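Local coordinates for protein NreA (Staphylococcus aureus subsp. aureus, PDB 6K2H) that probably senses nitrate through a GAF domain and passes the signal on as part of the staphylococcal nitrate-responsive regulatory system, at residues 25-30 / 119-124; 29-34 / 42-47. The protein carries 1 engineered substitution. All coordinates share one frame; numbering follows the deposited sequence.

Contact 1. Residues 25-30 / 119-124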
loop_
_atom_site.group_PDB
_atom_site.type_symbol
_atom_site.label_atom_id
_atom_site.label_comp_id
_atom_site.label_asym_id
_atom_site.label_seq_id
_atom_site.Cartn_x
_atom_site.Cartn_y
_atom_site.Cartn_z
ATOM N N TYR A 25 1.317 6.424 11.187
ATOM C CA TYR A 25 0.367 6.426 10.052
ATOM C C TYR A 25 -1.051 6.216 10.424
ATOM O O TYR A 25 -1.391 5.400 11.288
ATOM C CB TYR A 25 0.832 5.466 8.944
ATOM C CG TYR A 25 1.946 6.067 8.067
ATOM C CD1 TYR A 25 1.660 6.969 7.024
ATOM C CD2 TYR A 25 3.253 5.796 8.319
ATOM C CE1 TYR A 25 2.682 7.503 6.229
ATOM C CE2 TYR A 25 4.280 6.313 7.557
ATOM C CZ TYR A 25 4.018 7.146 6.520
ATOM O OH TYR A 25 5.050 7.658 5.796
ATOM N N ASP A 26 -1.936 6.864 9.669
ATOM C CA ASP A 26 -3.329 6.658 9.869
ATOM C C ASP A 26 -3.789 5.298 9.304
ATOM O O ASP A 26 -4.827 4.785 9.689
ATOM C CB ASP A 26 -4.139 7.761 9.218
ATOM C CG ASP A 26 -3.919 9.131 9.900
ATOM O OD1 ASP A 26 -3.499 9.139 11.102
ATOM O OD2 ASP A 26 -4.119 10.174 9.224
ATOM N N PHE A 27 -3.082 4.835 8.279
ATOM C CA PHE A 27 -3.490 3.638 7.562
ATOM C C PHE A 27 -2.270 2.871 7.080
ATOM O O PHE A 27 -1.212 3.464 6.697
ATOM C CB PHE A 27 -4.299 4.088 6.309
ATOM C CG PHE A 27 -4.763 2.953 5.437
ATOM C CD1 PHE A 27 -5.775 2.103 5.854
ATOM C CD2 PHE A 27 -4.190 2.705 4.217
ATOM C CE1 PHE A 27 -6.212 1.048 5.091
ATOM C CE2 PHE A 27 -4.627 1.629 3.446
ATOM C CZ PHE A 27 -5.629 0.797 3.888
ATOM N N ALA A 28 -2.374 1.560 7.015
ATOM C CA ALA A 28 -1.322 0.776 6.277
ATOM C C ALA A 28 -1.976 -0.438 5.608
ATOM O O ALA A 28 -3.036 -0.888 6.063
ATOM C CB ALA A 28 -0.147 0.359 7.212
ATOM N N ALA A 29 -1.363 -0.985 4.568
ATOM C CA ALA A 29 -1.943 -2.112 3.864
ATOM C C ALA A 29 -0.847 -2.904 3.219
ATOM O O ALA A 29 0.216 -2.331 2.864
ATOM C CB ALA A 29 -2.950 -1.637 2.867
ATOM N N ILE A 30 -1.067 -4.210 3.090
ATOM C CA ILE A 30 -0.122 -5.048 2.313
ATOM C C ILE A 30 -0.862 -5.707 1.157
ATOM O O ILE A 30 -1.875 -6.348 1.367
ATOM C CB ILE A 30 0.491 -6.131 3.221
ATOM C CG1 ILE A 30 1.420 -5.499 4.271
ATOM C CG2 ILE A 30 1.303 -7.133 2.364
ATOM C CD1 ILE A 30 1.787 -6.388 5.465
ATOM N N VAL A 119 3.574 -5.359 -1.720
ATOM C CA VAL A 119 3.659 -3.924 -1.547
ATOM C C VAL A 119 3.155 -3.543 -0.193
ATOM O O VAL A 119 2.062 -3.946 0.165
ATOM C CB VAL A 119 2.905 -3.157 -2.653
ATOM C CG1 VAL A 119 3.078 -1.659 -2.456
ATOM C CG2 VAL A 119 3.395 -3.595 -4.031
ATOM N N LEU A 120 3.976 -2.799 0.577
ATOM C CA LEU A 120 3.563 -2.197 1.832
ATOM C C LEU A 120 3.206 -0.724 1.627
ATOM O O LEU A 120 4.043 0.100 1.159
ATOM C CB LEU A 120 4.667 -2.298 2.865
ATOM C CG LEU A 120 4.548 -1.634 4.176
ATOM C CD1 LEU A 120 3.378 -2.169 4.974
ATOM C CD2 LEU A 120 5.849 -1.827 4.991
ATOM N N LEU A 121 1.960 -0.408 1.882
ATOM C CA LEU A 121 1.415 0.957 1.681
ATOM C C LEU A 121 1.192 1.606 3.039
ATOM O O LEU A 121 0.625 0.948 3.958
ATOM C CB LEU A 121 0.137 0.890 0.897
ATOM C CG LEU A 121 -0.626 2.218 0.914
ATOM C CD1 LEU A 121 0.076 3.213 0.120
ATOM C CD2 LEU A 121 -2.065 2.014 0.402
ATOM N N PHE A 122 1.780 2.804 3.226
ATOM C CA PHE A 122 1.507 3.661 4.402
ATOM C C PHE A 122 0.684 4.828 3.888
ATOM O O PHE A 122 1.028 5.474 2.864
ATOM C CB PHE A 122 2.820 4.166 5.026
ATOM C CG PHE A 122 3.622 3.082 5.701
ATOM C CD1 PHE A 122 3.213 2.634 6.955
ATOM C CD2 PHE A 122 4.794 2.622 5.173
ATOM C CE1 PHE A 122 3.965 1.660 7.618
ATOM C CE2 PHE A 122 5.565 1.669 5.838
ATOM C CZ PHE A 122 5.140 1.196 7.067
ATOM N N GLY A 123 -0.419 5.108 4.561
ATOM C CA GLY A 123 -1.279 6.221 4.165
ATOM C C GLY A 123 -1.666 7.197 5.267
ATOM O O GLY A 123 -1.843 6.774 6.401
ATOM N N GLN A 124 -1.733 8.478 4.946
ATOM C CA GLN A 124 -2.275 9.490 5.858
ATOM C C GLN A 124 -3.637 9.939 5.411
ATOM O O GLN A 124 -3.932 9.961 4.184
ATOM C CB GLN A 124 -1.366 10.716 5.961
ATOM C CG GLN A 124 0.047 10.396 6.455
ATOM C CD GLN A 124 0.136 10.046 7.913
ATOM O OE1 GLN A 124 -0.655 9.255 8.442
ATOM N NE2 GLN A 124 1.110 10.648 8.611
#

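Contact 2. Residues 29-34 / 42-47. With EDO (1,2-ethanediol), chain B.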
loop_
_atom_site.group_PDB
_atom_site.type_symbol
_atom_site.label_atom_id
_atom_site.label_comp_id
_atom_site.label_asym_id
_atom_site.label_seq_id
_atom_site.Cartn_x
_atom_site.Cartn_y
_atom_site.Cartn_z
ATOM N N ALA A 29 -1.363 -0.985 4.568
ATOM C CA ALA A 29 -1.943 -2.112 3.864
ATOM C C ALA A 29 -0.847 -2.904 3.219
ATOM O O ALA A 29 0.216 -2.331 2.864
ATOM C CB ALA A 29 -2.950 -1.637 2.867
ATOM N N ILE A 30 -1.067 -4.210 3.090
ATOM C CA ILE A 30 -0.122 -5.048 2.313
ATOM C C ILE A 30 -0.862 -5.707 1.157
ATOM O O ILE A 30 -1.875 -6.348 1.367
ATOM C CB ILE A 30 0.491 -6.131 3.221
ATOM C CG1 ILE A 30 1.420 -5.499 4.271
ATOM C CG2 ILE A 30 1.303 -7.133 2.364
ATOM C CD1 ILE A 30 1.787 -6.388 5.465
ATOM N N ALA A 31 -0.302 -5.597 -0.043
ATOM C CA ALA A 31 -0.853 -6.210 -1.255
ATOM C C ALA A 31 0.055 -7.374 -1.693
ATOM O O ALA A 31 1.279 -7.288 -1.623
ATOM C CB ALA A 31 -0.976 -5.176 -2.357
ATOM N N PHE A 32 -0.573 -8.429 -2.178
ATOM C CA PHE A 32 0.155 -9.686 -2.659
ATOM C C PHE A 32 -0.721 -10.198 -3.778
ATOM O O PHE A 32 -1.961 -9.901 -3.805
ATOM C CB PHE A 32 0.101 -10.849 -1.582
ATOM C CG PHE A 32 0.735 -10.561 -0.285
ATOM C CD1 PHE A 32 0.046 -10.791 0.907
ATOM C CD2 PHE A 32 2.066 -10.203 -0.244
ATOM C CE1 PHE A 32 0.670 -10.627 2.091
ATOM C CE2 PHE A 32 2.704 -10.010 0.950
ATOM C CZ PHE A 32 1.995 -10.234 2.121
ATOM N N TYR A 33 -0.177 -11.076 -4.663
ATOM C CA TYR A 33 -1.050 -11.825 -5.579
ATOM C C TYR A 33 -2.133 -12.626 -4.793
ATOM O O TYR A 33 -1.865 -13.131 -3.716
ATOM C CB TYR A 33 -0.254 -12.797 -6.483
ATOM C CG TYR A 33 0.458 -12.035 -7.562
ATOM C CD1 TYR A 33 -0.235 -11.542 -8.655
ATOM C CD2 TYR A 33 1.815 -11.826 -7.510
ATOM C CE1 TYR A 33 0.428 -10.810 -9.633
ATOM C CE2 TYR A 33 2.465 -11.062 -8.476
ATOM C CZ TYR A 33 1.750 -10.614 -9.553
ATOM O OH TYR A 33 2.404 -9.897 -10.516
ATOM N N GLU A 34 -3.348 -12.616 -5.335
ATOM C CA GLU A 34 -4.498 -13.336 -4.785
ATOM C C GLU A 34 -4.318 -14.836 -4.733
ATOM O O GLU A 34 -4.677 -15.482 -3.763
ATOM C CB GLU A 34 -5.758 -13.012 -5.607
ATOM C CG GLU A 34 -7.010 -13.596 -4.961
ATOM C CD GLU A 34 -8.253 -13.236 -5.706
ATOM O OE1 GLU A 34 -8.236 -13.323 -6.965
ATOM O OE2 GLU A 34 -9.253 -12.969 -4.985
ATOM N N ILE A 42 -3.841 -8.836 -8.139
ATOM C CA ILE A 42 -3.263 -8.426 -6.827
ATOM C C ILE A 42 -4.402 -7.871 -5.953
ATOM O O ILE A 42 -5.308 -7.184 -6.449
ATOM C CB ILE A 42 -2.201 -7.369 -7.082
ATOM C CG1 ILE A 42 -1.025 -8.029 -7.816
ATOM C CG2 ILE A 42 -1.768 -6.705 -5.794
ATOM C CD1 ILE A 42 -0.181 -7.061 -8.599
ATOM N N LYS A 43 -4.335 -8.178 -4.663
ATOM C CA LYS A 43 -5.293 -7.667 -3.702
ATOM C C LYS A 43 -4.646 -7.137 -2.486
ATOM O O LYS A 43 -3.546 -7.538 -2.159
ATOM C CB LYS A 43 -6.296 -8.752 -3.332
ATOM C CG LYS A 43 -7.133 -9.105 -4.577
ATOM C CD LYS A 43 -8.399 -9.883 -4.255
ATOM C CE LYS A 43 -9.457 -9.047 -3.599
ATOM N NZ LYS A 43 -10.472 -8.474 -4.522
ATOM N N TRP A 44 -5.355 -6.218 -1.828
ATOM C CA TRP A 44 -4.962 -5.773 -0.509
ATOM C C TRP A 44 -5.440 -6.849 0.479
ATOM O O TRP A 44 -6.664 -6.984 0.703
ATOM C CB TRP A 44 -5.524 -4.424 -0.179
ATOM C CG TRP A 44 -5.099 -3.326 -1.123
ATOM C CD1 TRP A 44 -5.824 -2.801 -2.135
ATOM C CD2 TRP A 44 -3.823 -2.700 -1.152
ATOM N NE1 TRP A 44 -5.054 -1.794 -2.779
ATOM C CE2 TRP A 44 -3.814 -1.771 -2.217
ATOM C CE3 TRP A 44 -2.649 -2.877 -0.395
ATOM C CZ2 TRP A 44 -2.700 -0.960 -2.489
ATOM C CZ3 TRP A 44 -1.560 -2.122 -0.675
ATOM C CH2 TRP A 44 -1.570 -1.161 -1.706
ATOM N N HIS A 45 -4.486 -7.605 0.979
ATOM C CA HIS A 45 -4.719 -8.806 1.803
ATOM C C HIS A 45 -4.878 -8.405 3.278
ATOM O O HIS A 45 -5.681 -9.012 3.988
ATOM C CB HIS A 45 -3.582 -9.851 1.697
ATOM C CG HIS A 45 -3.641 -10.740 0.473
ATOM N ND1 HIS A 45 -3.520 -10.259 -0.807
ATOM C CD2 HIS A 45 -3.815 -12.080 0.347
ATOM C CE1 HIS A 45 -3.658 -11.245 -1.676
ATOM N NE2 HIS A 45 -3.798 -12.371 -0.999
ATOM N N TYR A 46 -4.055 -7.474 3.709
ATOM C CA TYR A 46 -4.063 -6.954 5.112
ATOM C C TYR A 46 -4.171 -5.474 5.143
ATOM O O TYR A 46 -3.579 -4.795 4.312
ATOM C CB TYR A 46 -2.810 -7.381 5.897
ATOM C CG TYR A 46 -2.601 -8.854 5.950
ATOM C CD1 TYR A 46 -3.245 -9.613 6.887
ATOM C CD2 TYR A 46 -1.789 -9.495 5.008
ATOM C CE1 TYR A 46 -3.075 -10.993 6.923
ATOM C CE2 TYR A 46 -1.616 -10.872 5.025
ATOM C CZ TYR A 46 -2.297 -11.614 5.953
ATOM O OH TYR A 46 -2.070 -12.960 5.962
ATOM N N VAL A 47 -4.956 -4.931 6.078
ATOM C CA VAL A 47 -5.049 -3.480 6.253
ATOM C C VAL A 47 -4.976 -3.155 7.753
ATOM O O VAL A 47 -5.303 -4.051 8.604
ATOM C CB VAL A 47 -6.330 -2.825 5.677
ATOM C CG1 VAL A 47 -6.435 -2.929 4.186
ATOM C CG2 VAL A 47 -7.566 -3.349 6.362
HETATM C C1 EDO B . -5.114 0.271 -5.180
HETATM O O1 EDO B . -5.963 0.593 -4.316
HETATM C C2 EDO B . -4.034 1.118 -5.293
HETATM O O2 EDO B . -3.157 0.276 -5.890
#

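Contact 1. Residues 25-30 / 119-124
Q124 reaches across to Y25 and D26, just before strand 27-33. From CB, its CG turns beside the backbone N (chi1 -59°) and lies 3.8 Å from Y25 CD1. A second bend, at chi2, brings Q124 CD to 3.5 Å from the same CD1, with the amide plane about 47° from the ring. At the tip, Q124 OE1 accepts a hydrogen bond from D26 N at 3.0 Å, with the donor nearly along the C=O axis. Q124 NE2 turns to P129 O, and D26 OD1 forms a salt bridge with R128.

On one face of the Y25 ring sits F122 CB, 3.4 Å from the centroid in a CH-pi contact. The two rings form an offset stack. D26 and F27 both face G123, a classic beta bulge. F27 and G123 bond both ways at the bulge; beyond it A29 and L121 do the same. L121 N gives A29 O a nearly straight bond of 2.8 Å.

This buried joint lies in the central sheet of the GAF fold. The bulge's extra residue brings one more amide to this edge, and the glutamine carbonyl satisfies D26 N where the regular pairing ends.

Contact 2. Residues 29-34 / 42-47
W44 lays one face of its indole against A31. A31 CB stands over the six-membered ring, 3.8 Å from its centroid, in a CH-pi contact. A29 CB also reaches the ring, 3.5 Å from W44 CE3. At the ring edge, W44 NE1 donates a hydrogen bond of 3.0 Å to O1 of a 1,2-ethanediol, probably from the crystallisation liquor. The diol is also bonded to A67 N and I96 N, which is consistent with its sitting in the nitrate pocket of NreA.

On the opposite face of the hairpin from A31 and W44, F32 meets H45 in an edge-to-face pair, planes at 66°. The edge of F32 points to the imidazole face, with F32 CD1 3.7 Å from H45 CG. F32 CB lies over the same face. The next atom round the phenyl, F32 CE1, meets the edge of Y46, 3.7 Å from Y46 CE2.

The two strands form an antiparallel beta hairpin at one side of the GAF-domain sheet. Its register slips at a classic beta bulge, where H45 and Y46 both face I30. I30 O takes a bond of 2.9 Å from H45 N and a weak one from Y46 N.

H45 has a second conformer; the pairing with F32 holds for the one described. In it CG sits beside the backbone N (chi1 -81°), and H45 ND1 donates to K43 O at 3.0 Å, from well above the carbonyl plane. K43 O thus takes both the F32 backbone N-H and the H45 side chain.

Near the turn, I42 CG1 packs over one face of Y33. E34 and K43 run side by side, but K43 NZ is bonded to I58 O and K56 O. Farther out, helix 65-73 packs on A31 and W44 through A67, while helix 10-23 covers I30 and Y46 with L16.

Overall arrangement
From the N terminus, helix 10-23 leads into strand 27-33, which serves both contacts. Contact 2 closes first: the chain turns after E34 and returns as strand 42-48, a short hairpin loop. Contact 1 closes much later, once the helices and strands 77-79 and 104-112 have been built and strand 115-124 comes back to the other edge of strand 27-33. The hairpin loop therefore nests inside the long one. A29 and I30 belong to both contacts. The two contacts also touch directly: V119 O lies 2.9 Å from A31 N, a probable hydrogen bond, and L121 packs on W44. Together they tie the hairpin 27-48, whose strand 42-48 is at the sheet's edge, into the five-stranded sheet.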